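Local coordinates for protein catalase (Exiguobacterium oxidotolerans, PDB 2J2M) that breaks down hydrogen peroxide to water and oxygen as a heme-containing catalase, probably as a tetramer, at residues S200-N205 with T210-L215. Residues are numbered along the deposited sequence; the frame is centred on the assembly and turned at random.
Sequences SFKWVN and TVYIKL
S200 opens the pairing with its backbone: its CA lies 3.1 Å from the carbonyl O of I213 in a CA-H...O contact, while the CD of K214, on a chain bent at several torsions, packs against its N. F201 and I213 are an antiparallel hydrogen-bonded pair. F201 N and I213 N each bond to the other residue's carbonyl O at 2.8 Å, the first in the carbonyl plane, the second with its donor 35° out of the plane of the F201 carbonyl. The end of F201 leads away from the partner strand, its side chain about 8 Å from a bound heme, leaving CB to meet I213. K202 faces Y212 as a non-hydrogen-bonded pair. Their side chains run alongside each other in the same direction, K202 CE lying 3.8 Å from Y212 OH, and both polar ends reach E328; the lysine has Q403 as a further partner.

W203 makes the second hydrogen-bonded pair, with V211, through W203 N to V211 O (3.0 Å) and V211 N to W203 O (2.9 Å). W203 and I213 share a sheet face, and with CG anti to the carbonyl carbon and beside the backbone N (chi1 -79°) the indole is laid across I213, the two side chains crossing at about a right angle. Here I213 CG1 sits over one face of the indole, 3.6 Å from the centroid of the five-membered ring in a CH-pi contact, and CD1 touches NE1; L215 CD1 meets CZ2 farther out. With an alanine in place of W203, I213 CG1 and CD1 would probably lose the ring face they rest on, and a gap would open beside L215. V204 closes the ladder, its CG2 3.7 Å from T210 CB.

These strands form a beta hairpin in the large antiparallel sheet of the catalase fold: strand 324-326 flanks 201-204, strand 257-265 pairs with 210-219, and L215 packs against W124 and F126 of strand 122-129.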
ATOM      1  N   SER A 200      23.983  22.044  13.459  1.00  6.47           N
ATOM      2  CA  SER A 200      24.505  21.748  14.766  1.00  6.35           C
ATOM      3  C   SER A 200      23.591  20.686  15.361  1.00  6.71           C
ATOM      4  O   SER A 200      22.385  20.632  15.057  1.00  5.62           O
ATOM      5  CB  SER A 200      24.494  22.980  15.663  1.00  6.56           C
ATOM      6  OG  SER A 200      23.172  23.525  15.774  1.00  7.82           O
ATOM      7  N   PHE A 201      24.191  19.829  16.184  1.00  6.59           N
ATOM      8  CA  PHE A 201      23.459  18.932  17.071  1.00  6.60           C
ATOM      9  C   PHE A 201      23.887  19.230  18.495  1.00  6.96           C
ATOM     10  O   PHE A 201      24.713  20.153  18.740  1.00  6.87           O
ATOM     11  CB  PHE A 201      23.750  17.467  16.718  1.00  6.79           C
ATOM     12  CG  PHE A 201      23.121  17.029  15.435  1.00  6.66           C
ATOM     13  CD1 PHE A 201      21.940  16.318  15.439  1.00  7.79           C
ATOM     14  CD2 PHE A 201      23.680  17.377  14.209  1.00  8.12           C
ATOM     15  CE1 PHE A 201      21.333  15.932  14.245  1.00  4.64           C
ATOM     16  CE2 PHE A 201      23.069  16.993  13.022  1.00  6.33           C
ATOM     17  CZ  PHE A 201      21.895  16.272  13.057  1.00  5.39           C
ATOM     18  N   LYS A 202      23.311  18.482  19.439  1.00  7.27           N
ATOM     19  CA  LYS A 202      23.708  18.588  20.838  1.00  7.90           C
ATOM     20  C   LYS A 202      24.358  17.286  21.281  1.00  8.86           C
ATOM     21  O   LYS A 202      23.838  16.190  21.025  1.00  9.55           O
ATOM     22  CB  LYS A 202      22.500  18.892  21.728  1.00  7.99           C
ATOM     23  CG  LYS A 202      21.978  20.322  21.615  1.00  8.33           C
ATOM     24  CD  LYS A 202      20.621  20.479  22.304  1.00  7.34           C
ATOM     25  CE  LYS A 202      20.344  21.965  22.581  1.00  8.99           C
ATOM     26  NZ  LYS A 202      19.145  22.258  23.409  1.00  5.87           N
ATOM     27  N   TRP A 203      25.506  17.408  21.938  1.00  9.09           N
ATOM     28  CA  TRP A 203      26.109  16.281  22.619  1.00  8.89           C
ATOM     29  C   TRP A 203      26.101  16.624  24.100  1.00  9.97           C
ATOM     30  O   TRP A 203      26.459  17.752  24.497  1.00 11.01           O
ATOM     31  CB  TRP A 203      27.525  16.075  22.124  1.00  7.99           C
ATOM     32  CG  TRP A 203      27.649  15.365  20.788  1.00  7.66           C
ATOM     33  CD1 TRP A 203      26.639  15.029  19.919  1.00  7.20           C
ATOM     34  CD2 TRP A 203      28.870  14.933  20.168  1.00  7.05           C
ATOM     35  NE1 TRP A 203      27.153  14.403  18.814  1.00  7.26           N
ATOM     36  CE2 TRP A 203      28.518  14.325  18.938  1.00  7.88           C
ATOM     37  CE3 TRP A 203      30.223  14.969  20.550  1.00  2.13           C
ATOM     38  CZ2 TRP A 203      29.481  13.758  18.076  1.00  7.78           C
ATOM     39  CZ3 TRP A 203      31.172  14.434  19.688  1.00  6.29           C
ATOM     40  CH2 TRP A 203      30.800  13.839  18.461  1.00  6.62           C
ATOM     41  N   VAL A 204      25.650  15.665  24.904  1.00 10.60           N
ATOM     42  CA  VAL A 204      25.530  15.796  26.343  1.00 10.64           C
ATOM     43  C   VAL A 204      26.473  14.755  26.946  1.00 11.50           C
ATOM     44  O   VAL A 204      26.460  13.593  26.505  1.00 11.13           O
ATOM     45  CB  VAL A 204      24.093  15.465  26.789  1.00 10.89           C
ATOM     46  CG1 VAL A 204      23.915  15.686  28.286  1.00  9.13           C
ATOM     47  CG2 VAL A 204      23.060  16.283  25.990  1.00 10.43           C
ATOM     48  N   ASN A 205      27.298  15.158  27.924  1.00 12.23           N
ATOM     49  CA  ASN A 205      28.172  14.191  28.622  1.00 12.86           C
ATOM     50  C   ASN A 205      27.521  13.571  29.846  1.00 13.69           C
ATOM     51  O   ASN A 205      26.329  13.826  30.136  1.00 13.19           O
ATOM     52  CB  ASN A 205      29.594  14.737  28.928  1.00 12.73           C
ATOM     53  CG  ASN A 205      29.588  15.927  29.882  1.00 11.74           C
ATOM     54  OD1 ASN A 205      28.707  16.069  30.734  1.00  9.44           O
ATOM     55  ND2 ASN A 205      30.568  16.794  29.721  1.00 11.30           N
ATOM     56  N   THR A 210      25.768  20.092  28.112  1.00 11.51           N
ATOM     57  CA  THR A 210      25.553  20.004  26.659  1.00 10.64           C
ATOM     58  C   THR A 210      26.366  21.014  25.867  1.00 10.18           C
ATOM     59  O   THR A 210      26.477  22.150  26.267  1.00  9.72           O
ATOM     60  CB  THR A 210      24.028  19.877  26.239  1.00 10.52           C
ATOM     61  OG1 THR A 210      23.774  20.556  25.007  1.00  8.78           O
ATOM     62  CG2 THR A 210      23.102  20.397  27.308  1.00 10.72           C
ATOM     63  N   VAL A 211      26.995  20.560  24.782  1.00 10.26           N
ATOM     64  CA  VAL A 211      27.612  21.472  23.806  1.00 10.63           C
ATOM     65  C   VAL A 211      26.928  21.324  22.437  1.00 10.78           C
ATOM     66  O   VAL A 211      26.374  20.258  22.130  1.00 11.80           O
ATOM     67  CB  VAL A 211      29.161  21.228  23.658  1.00 10.70           C
ATOM     68  CG1 VAL A 211      29.917  21.610  24.945  1.00  9.62           C
ATOM     69  CG2 VAL A 211      29.461  19.753  23.288  1.00 10.23           C
ATOM     70  N   TYR A 212      26.967  22.383  21.632  1.00 10.97           N
ATOM     71  CA  TYR A 212      26.623  22.316  20.204  1.00 11.01           C
ATOM     72  C   TYR A 212      27.772  21.789  19.353  1.00 10.68           C
ATOM     73  O   TYR A 212      28.912  22.245  19.464  1.00  9.55           O
ATOM     74  CB  TYR A 212      26.217  23.692  19.653  1.00 11.55           C
ATOM     75  CG  TYR A 212      24.879  24.190  20.157  1.00 12.29           C
ATOM     76  CD1 TYR A 212      23.680  23.640  19.674  1.00 10.84           C
ATOM     77  CD2 TYR A 212      24.813  25.211  21.102  1.00 10.78           C
ATOM     78  CE1 TYR A 212      22.455  24.093  20.117  1.00 11.70           C
ATOM     79  CE2 TYR A 212      23.583  25.676  21.569  1.00 13.45           C
ATOM     80  CZ  TYR A 212      22.406  25.106  21.069  1.00 13.67           C
ATOM     81  OH  TYR A 212      21.192  25.558  21.515  1.00 14.22           O
ATOM     82  N   ILE A 213      27.448  20.855  18.463  1.00 10.63           N
ATOM     83  CA  ILE A 213      28.482  20.227  17.645  1.00 10.58           C
ATOM     84  C   ILE A 213      28.089  20.205  16.169  1.00 10.49           C
ATOM     85  O   ILE A 213      26.909  20.075  15.834  1.00 10.25           O
ATOM     86  CB  ILE A 213      28.826  18.781  18.138  1.00 10.00           C
ATOM     87  CG1 ILE A 213      27.692  17.809  17.798  1.00  9.85           C
ATOM     88  CG2 ILE A 213      29.124  18.759  19.647  1.00  9.27           C
ATOM     89  CD1 ILE A 213      27.938  17.018  16.543  1.00  9.46           C
ATOM     90  N   LYS A 214      29.100  20.353  15.314  1.00 10.56           N
ATOM     91  CA  LYS A 214      28.994  20.136  13.874  1.00 10.40           C
ATOM     92  C   LYS A 214      29.911  18.928  13.575  1.00 10.58           C
ATOM     93  O   LYS A 214      30.928  18.697  14.281  1.00  9.52           O
ATOM     94  CB  LYS A 214      29.493  21.379  13.130  1.00 10.54           C
ATOM     95  CG  LYS A 214      28.612  21.947  12.006  1.00 11.12           C
ATOM     96  CD  LYS A 214      27.399  22.642  12.562  1.00 11.08           C
ATOM     97  CE  LYS A 214      27.215  24.055  12.037  1.00 12.35           C
ATOM     98  NZ  LYS A 214      26.875  24.306  10.605  1.00 15.35           N
ATOM     99  N   LEU A 215      29.542  18.161  12.544  1.00 10.28           N
ATOM    100  CA  LEU A 215      30.282  16.967  12.166  1.00 10.00           C
ATOM    101  C   LEU A 215      30.846  17.126  10.779  1.00 10.06           C
ATOM    102  O   LEU A 215      30.200  17.703   9.912  1.00 10.65           O
ATOM    103  CB  LEU A 215      29.389  15.741  12.245  1.00  9.55           C
ATOM    104  CG  LEU A 215      29.489  14.729  13.397  1.00 11.14           C
ATOM    105  CD1 LEU A 215      30.533  15.023  14.492  1.00  9.81           C
ATOM    106  CD2 LEU A 215      28.101  14.430  13.998  1.00 11.13           C
TER